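Local coordinates for type VII secretion system protein EssB (Staphylococcus aureus, PDB 4ANN) that acts as an integral membrane component of the type VII secretion system and is probably required for the secretion of EsxA and EsxB, at residues A[139-148]-A[177-186]. Sequence-based numbering, arbitrary orientation. Where two conformers were deposited one is given.
Sequences FLTRYKALVI and VIEAATLDLL
Lys144 and Leu140, one turn apart on helix 136-151, face the bend between helices 172-179 and 183-192. The backbones come closest at two places: Lys144 and Val177 CA atoms are 6.1 Å apart, as are those of Leu140 and Leu183. Between these points the chain leaves helix 172-179, turns through Ala180 and Ala181, and enters helix 183-192. Thr182 N-caps this second helix, its OG1 accepting from Leu185 N.

Lys144 reaches the turn with CG anti to the carbonyl carbon (chi1 -70°) and the chain extended beyond it. Its methylenes run alongside Val177, and Lys144 CB lies 3.8 Å from Val177 CG1. The amine donates to two backbone carbonyls, Ile178 near the end of helix 172-179 and Ala180 in the turn. Lys144 NZ is 2.8 Å from Ala180 O, in the carbonyl plane. Its bond to Ile178 O, equally short, comes from well above the plane.

One turn before the lysine, Leu140 CD1 meets Leu186 CD2 at 3.9 Å, and the other Leu140 methyl rests on the backbone of Thr182. Leu186 CD2 also makes a CH-pi contact over one face of the Tyr143 ring, offset toward the rim. Leu183 CD1 reaches the edge of that ring, 3.5 Å from Tyr143 CD2. The ring's hydroxyl is bonded to Leu87 O. Further along the helix, Ile148 CD1 packs on Ile178 CG1, and Val147 CG1 on Val177 CG2.

The contact thus joins three helices of the probably kinase-like cytoplasmic segment of EssB. Apolar side chains flank the stem of a lysine whose amine ties together the end of one helix and the turn after it. Two carbonyl oxygens would probably stabilise its positive charge.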
ATOM      1  N   PHE A 139       2.034  -1.452  -9.827  1.00  9.87           N
ATOM      2  CA  PHE A 139       1.061  -1.884  -8.829  1.00  9.60           C
ATOM      3  C   PHE A 139       0.955  -3.420  -8.839  1.00  8.67           C
ATOM      4  O   PHE A 139       0.952  -4.086  -7.782  1.00  8.57           O
ATOM      5  CB  PHE A 139      -0.308  -1.255  -9.143  1.00 10.72           C
ATOM      6  CG  PHE A 139      -1.377  -1.679  -8.130  1.00 11.18           C
ATOM      7  CD1 PHE A 139      -1.494  -1.065  -6.913  1.00 14.21           C
ATOM      8  CD2 PHE A 139      -2.238  -2.744  -8.396  1.00 14.88           C
ATOM      9  CE1 PHE A 139      -2.440  -1.393  -5.960  1.00 16.08           C
ATOM     10  CE2 PHE A 139      -3.184  -3.091  -7.450  1.00 15.54           C
ATOM     11  CZ  PHE A 139      -3.261  -2.511  -6.224  1.00 17.68           C
ATOM     12  N   LEU A 140       0.903  -4.013 -10.013  1.00  8.45           N
ATOM     13  CA  LEU A 140       0.824  -5.472 -10.119  1.00  8.02           C
ATOM     14  C   LEU A 140       2.069  -6.123  -9.567  1.00  8.13           C
ATOM     15  O   LEU A 140       1.944  -7.129  -8.851  1.00  8.01           O
ATOM     16  CB  LEU A 140       0.567  -5.869 -11.572  1.00  8.50           C
ATOM     17  CG  LEU A 140       0.439  -7.354 -11.794  1.00  8.87           C
ATOM     18  CD1 LEU A 140      -0.695  -7.946 -10.910  1.00  9.88           C
ATOM     19  CD2 LEU A 140       0.170  -7.633 -13.279  1.00 11.72           C
ATOM     20  N   THR A 141       3.262  -5.628  -9.887  1.00  8.20           N
ATOM     21  CA  THR A 141       4.472  -6.232  -9.342  1.00  8.55           C
ATOM     22  C   THR A 141       4.452  -6.176  -7.818  1.00  6.86           C
ATOM     23  O   THR A 141       4.825  -7.134  -7.138  1.00  7.24           O
ATOM     24  CB  THR A 141       5.696  -5.471  -9.891  1.00  9.91           C
ATOM     25  OG1 THR A 141       5.765  -5.725 -11.288  1.00 15.89           O
ATOM     26  CG2 THR A 141       6.982  -5.943  -9.260  1.00 10.53           C
ATOM     27  N   ARG A 142       4.089  -5.016  -7.270  1.00  7.06           N
ATOM     28  CA  ARG A 142       4.039  -4.868  -5.805  1.00  6.46           C
ATOM     29  C   ARG A 142       2.997  -5.796  -5.183  1.00  6.41           C
ATOM     30  O   ARG A 142       3.237  -6.404  -4.119  1.00  6.65           O
ATOM     31  CB  ARG A 142       3.822  -3.409  -5.459  1.00  6.64           C
ATOM     32  CG  ARG A 142       5.008  -2.542  -5.748  1.00  7.55           C
ATOM     33  CD  ARG A 142       4.700  -1.043  -5.641  1.00  9.02           C
ATOM     34  NE  ARG A 142       5.945  -0.313  -5.707  1.00 10.93           N
ATOM     35  CZ  ARG A 142       6.707   0.007  -4.673  1.00 12.04           C
ATOM     36  NH1 ARG A 142       6.356  -0.196  -3.392  1.00 10.83           N
ATOM     37  NH2 ARG A 142       7.840   0.617  -4.899  1.00 17.86           N
ATOM     38  N   TYR A 143       1.833  -5.944  -5.808  1.00  6.24           N
ATOM     39  CA  TYR A 143       0.808  -6.862  -5.303  1.00  6.13           C
ATOM     40  C   TYR A 143       1.321  -8.299  -5.301  1.00  5.81           C
ATOM     41  O   TYR A 143       1.167  -9.035  -4.325  1.00  5.91           O
ATOM     42  CB  TYR A 143      -0.465  -6.639  -6.134  1.00  7.03           C
ATOM     43  CG  TYR A 143      -1.736  -7.167  -5.562  1.00  7.22           C
ATOM     44  CD1 TYR A 143      -1.900  -7.944  -4.427  1.00  8.39           C
ATOM     45  CD2 TYR A 143      -2.905  -6.837  -6.221  1.00 14.16           C
ATOM     46  CE1 TYR A 143      -3.135  -8.386  -4.012  1.00  8.35           C
ATOM     47  CE2 TYR A 143      -4.155  -7.272  -5.807  1.00 15.42           C
ATOM     48  CZ  TYR A 143      -4.263  -8.026  -4.669  1.00 10.51           C
ATOM     49  OH  TYR A 143      -5.516  -8.465  -4.253  1.00 12.89           O
ATOM     50  N   LYS A 144       1.976  -8.711  -6.387  1.00  6.02           N
ATOM     51  CA  LYS A 144       2.575 -10.013  -6.456  1.00  6.26           C
ATOM     52  C   LYS A 144       3.567 -10.237  -5.330  1.00  6.00           C
ATOM     53  O   LYS A 144       3.609 -11.302  -4.704  1.00  5.99           O
ATOM     54  CB  LYS A 144       3.261 -10.217  -7.812  1.00  6.67           C
ATOM     55  CG  LYS A 144       2.319 -10.359  -8.981  1.00  6.93           C
ATOM     56  CD  LYS A 144       3.004 -10.327 -10.322  1.00  7.49           C
ATOM     57  CE  LYS A 144       2.087 -10.708 -11.448  1.00  8.20           C
ATOM     58  NZ  LYS A 144       2.798 -10.646 -12.773  1.00  9.74           N
ATOM     59  N   ALA A 145       4.411  -9.231  -5.089  1.00  5.81           N
ATOM     60  CA  ALA A 145       5.400  -9.332  -4.037  1.00  5.99           C
ATOM     61  C   ALA A 145       4.741  -9.487  -2.665  1.00  5.47           C
ATOM     62  O   ALA A 145       5.213 -10.281  -1.834  1.00  6.11           O
ATOM     63  CB  ALA A 145       6.351  -8.165  -4.066  1.00  5.94           C
ATOM     64  N   LEU A 146       3.666  -8.774  -2.410  1.00  5.61           N
ATOM     65  CA  LEU A 146       2.925  -8.952  -1.168  1.00  5.46           C
ATOM     66  C   LEU A 146       2.384 -10.372  -1.023  1.00  5.61           C
ATOM     67  O   LEU A 146       2.434 -10.976   0.045  1.00  6.14           O
ATOM     68  CB  LEU A 146       1.768  -7.944  -1.038  1.00  6.25           C
ATOM     69  CG  LEU A 146       2.176  -6.474  -0.854  1.00  6.37           C
ATOM     70  CD1 LEU A 146       0.936  -5.603  -0.879  1.00  7.85           C
ATOM     71  CD2 LEU A 146       2.928  -6.230   0.412  1.00  6.92           C
ATOM     72  N   VAL A 147       1.823 -10.935  -2.108  1.00  5.67           N
ATOM     73  CA  VAL A 147       1.314 -12.295  -2.061  1.00  5.76           C
ATOM     74  C   VAL A 147       2.441 -13.270  -1.699  1.00  5.86           C
ATOM     75  O   VAL A 147       2.303 -14.154  -0.854  1.00  6.41           O
ATOM     76  CB  VAL A 147       0.643 -12.665  -3.387  1.00  6.36           C
ATOM     77  CG1 VAL A 147       0.329 -14.164  -3.423  1.00  7.39           C
ATOM     78  CG2 VAL A 147      -0.613 -11.833  -3.636  1.00  6.83           C
ATOM     79  N   ILE A 148       3.589 -13.133  -2.388  1.00  6.01           N
ATOM     80  CA  ILE A 148       4.720 -14.017  -2.138  1.00  5.83           C
ATOM     81  C   ILE A 148       5.165 -13.908  -0.703  1.00  5.63           C
ATOM     82  O   ILE A 148       5.415 -14.911  -0.020  1.00  6.32           O
ATOM     83  CB  ILE A 148       5.857 -13.691  -3.141  1.00  6.07           C
ATOM     84  CG1 ILE A 148       5.434 -14.099  -4.550  1.00  7.30           C
ATOM     85  CG2 ILE A 148       7.160 -14.341  -2.702  1.00  6.94           C
ATOM     86  CD1 ILE A 148       6.337 -13.608  -5.644  1.00 10.59           C
ATOM     87  N   VAL A 177       2.326 -16.983  -9.233  1.00  8.62           N
ATOM     88  CA  VAL A 177       2.020 -15.608  -8.893  1.00  8.04           C
ATOM     89  C   VAL A 177       2.740 -14.665  -9.853  1.00  7.90           C
ATOM     90  O   VAL A 177       2.152 -13.733 -10.399  1.00  8.89           O
ATOM     91  CB  VAL A 177       2.418 -15.336  -7.420  1.00  7.90           C
ATOM     92  CG1 VAL A 177       2.334 -13.857  -7.123  1.00  8.31           C
ATOM     93  CG2 VAL A 177       1.514 -16.118  -6.482  1.00  9.72           C
ATOM     94  N   ILE A 178       4.019 -14.877 -10.076  1.00  7.81           N
ATOM     95  CA  ILE A 178       4.841 -14.037 -10.893  1.00  8.49           C
ATOM     96  C   ILE A 178       4.349 -13.987 -12.316  1.00  9.26           C
ATOM     97  O   ILE A 178       4.415 -12.921 -12.971  1.00 10.46           O
ATOM     98  CB  ILE A 178       6.309 -14.483 -10.807  1.00  8.74           C
ATOM     99  CG1 ILE A 178       6.876 -14.085  -9.423  1.00  9.07           C
ATOM    100  CG2 ILE A 178       7.139 -13.910 -11.945  1.00 10.26           C
ATOM    101  CD1 ILE A 178       8.197 -14.734  -9.090  1.00 11.21           C
ATOM    102  N   GLU A 179       3.869 -15.107 -12.812  0.70 10.18           N
ATOM    103  CA  GLU A 179       3.448 -15.200 -14.200  0.70 12.44           C
ATOM    104  C   GLU A 179       2.059 -14.642 -14.434  0.70 13.33           C
ATOM    105  O   GLU A 179       1.695 -14.479 -15.618  0.70 15.55           O
ATOM    106  CB  GLU A 179       3.579 -16.634 -14.681  0.70 14.92           C
ATOM    107  CG  GLU A 179       5.070 -16.990 -14.831  0.70 18.07           C
ATOM    108  CD  GLU A 179       5.143 -18.330 -15.544  0.70 19.38           C
ATOM    109  OE1 GLU A 179       4.021 -18.832 -15.774  0.70 28.98           O
ATOM    110  OE2 GLU A 179       6.287 -18.690 -15.736  0.70 22.37           O
ATOM    111  N   ALA A 180       1.257 -14.386 -13.422  1.00 12.25           N
ATOM    112  CA  ALA A 180      -0.111 -13.871 -13.661  1.00 12.20           C
ATOM    113  C   ALA A 180      -0.058 -12.652 -14.509  1.00 12.69           C
ATOM    114  O   ALA A 180       0.660 -11.684 -14.208  1.00 13.18           O
ATOM    115  CB  ALA A 180      -0.805 -13.558 -12.346  1.00 12.91           C
ATOM    116  N   ALA A 181      -0.761 -12.633 -15.629  1.00 13.14           N
ATOM    117  CA  ALA A 181      -0.430 -11.656 -16.644  1.00 14.53           C
ATOM    118  C   ALA A 181      -0.981 -10.282 -16.311  1.00 14.85           C
ATOM    119  O   ALA A 181      -0.387  -9.351 -16.810  1.00 21.66           O
ATOM    120  CB  ALA A 181      -0.916 -12.077 -18.019  1.00 15.90           C
ATOM    121  N   THR A 182      -2.091 -10.269 -15.595  1.00 13.16           N
ATOM    122  CA  THR A 182      -2.804  -9.030 -15.298  1.00 13.86           C
ATOM    123  C   THR A 182      -3.323  -9.118 -13.860  1.00 12.67           C
ATOM    124  O   THR A 182      -3.365 -10.173 -13.235  1.00 11.61           O
ATOM    125  CB  THR A 182      -4.001  -8.733 -16.179  1.00 16.64           C
ATOM    126  OG1 THR A 182      -4.921  -9.767 -15.906  1.00 17.62           O
ATOM    127  CG2 THR A 182      -3.666  -8.792 -17.673  1.00 21.22           C
ATOM    128  N   LEU A 183      -3.777  -7.967 -13.370  1.00 13.87           N
ATOM    129  CA  LEU A 183      -4.392  -7.913 -12.070  1.00 14.05           C
ATOM    130  C   LEU A 183      -5.580  -8.823 -11.950  1.00 13.57           C
ATOM    131  O   LEU A 183      -5.743  -9.582 -10.976  1.00 13.27           O
ATOM    132  CB  LEU A 183      -4.744  -6.456 -11.800  1.00 16.55           C
ATOM    133  CG  LEU A 183      -5.388  -6.096 -10.515  1.00 19.05           C
ATOM    134  CD1 LEU A 183      -4.541  -6.501  -9.345  1.00 21.50           C
ATOM    135  CD2 LEU A 183      -5.643  -4.574 -10.360  1.00 23.46           C
ATOM    136  N   ASP A 184      -6.465  -8.813 -12.951  1.00 13.83           N
ATOM    137  CA  ASP A 184      -7.598  -9.714 -12.911  1.00 14.57           C
ATOM    138  C   ASP A 184      -7.200 -11.178 -12.851  1.00 12.84           C
ATOM    139  O   ASP A 184      -7.846 -11.964 -12.166  1.00 13.57           O
ATOM    140  CB  ASP A 184      -8.517  -9.544 -14.141  1.00 20.87           C
ATOM    141  CG  ASP A 184      -9.341  -8.253 -13.996  1.00 26.27           C
ATOM    142  OD1 ASP A 184      -9.432  -7.720 -12.866  1.00 29.30           O
ATOM    143  OD2 ASP A 184      -9.859  -7.727 -14.995  1.00 30.78           O
ATOM    144  N   LEU A 185      -6.191 -11.644 -13.522  1.00 12.38           N
ATOM    145  CA  LEU A 185      -5.701 -13.002 -13.545  1.00 12.59           C
ATOM    146  C   LEU A 185      -5.009 -13.277 -12.219  1.00 11.10           C
ATOM    147  O   LEU A 185      -5.112 -14.424 -11.762  1.00 12.40           O
ATOM    148  CB  LEU A 185      -4.811 -13.334 -14.744  1.00 13.46           C
ATOM    149  CG  LEU A 185      -5.543 -13.360 -16.099  1.00 16.41           C
ATOM    150  CD1 LEU A 185      -4.585 -13.283 -17.259  1.00 18.11           C
ATOM    151  CD2 LEU A 185      -6.417 -14.591 -16.157  1.00 20.01           C
ATOM    152  N   LEU A 186      -4.355 -12.337 -11.576  1.00 10.70           N
ATOM    153  CA  LEU A 186      -3.842 -12.584 -10.227  1.00 10.30           C
ATOM    154  C   LEU A 186      -5.003 -12.825  -9.275  1.00  9.93           C
ATOM    155  O   LEU A 186      -4.953 -13.766  -8.465  1.00 10.34           O
ATOM    156  CB  LEU A 186      -2.972 -11.422  -9.732  1.00 10.27           C
ATOM    157  CG  LEU A 186      -2.422 -11.573  -8.347  1.00 10.68           C
ATOM    158  CD1 LEU A 186      -1.552 -12.826  -8.196  1.00 11.20           C
ATOM    159  CD2 LEU A 186      -1.614 -10.337  -7.940  1.00 11.37           C
TER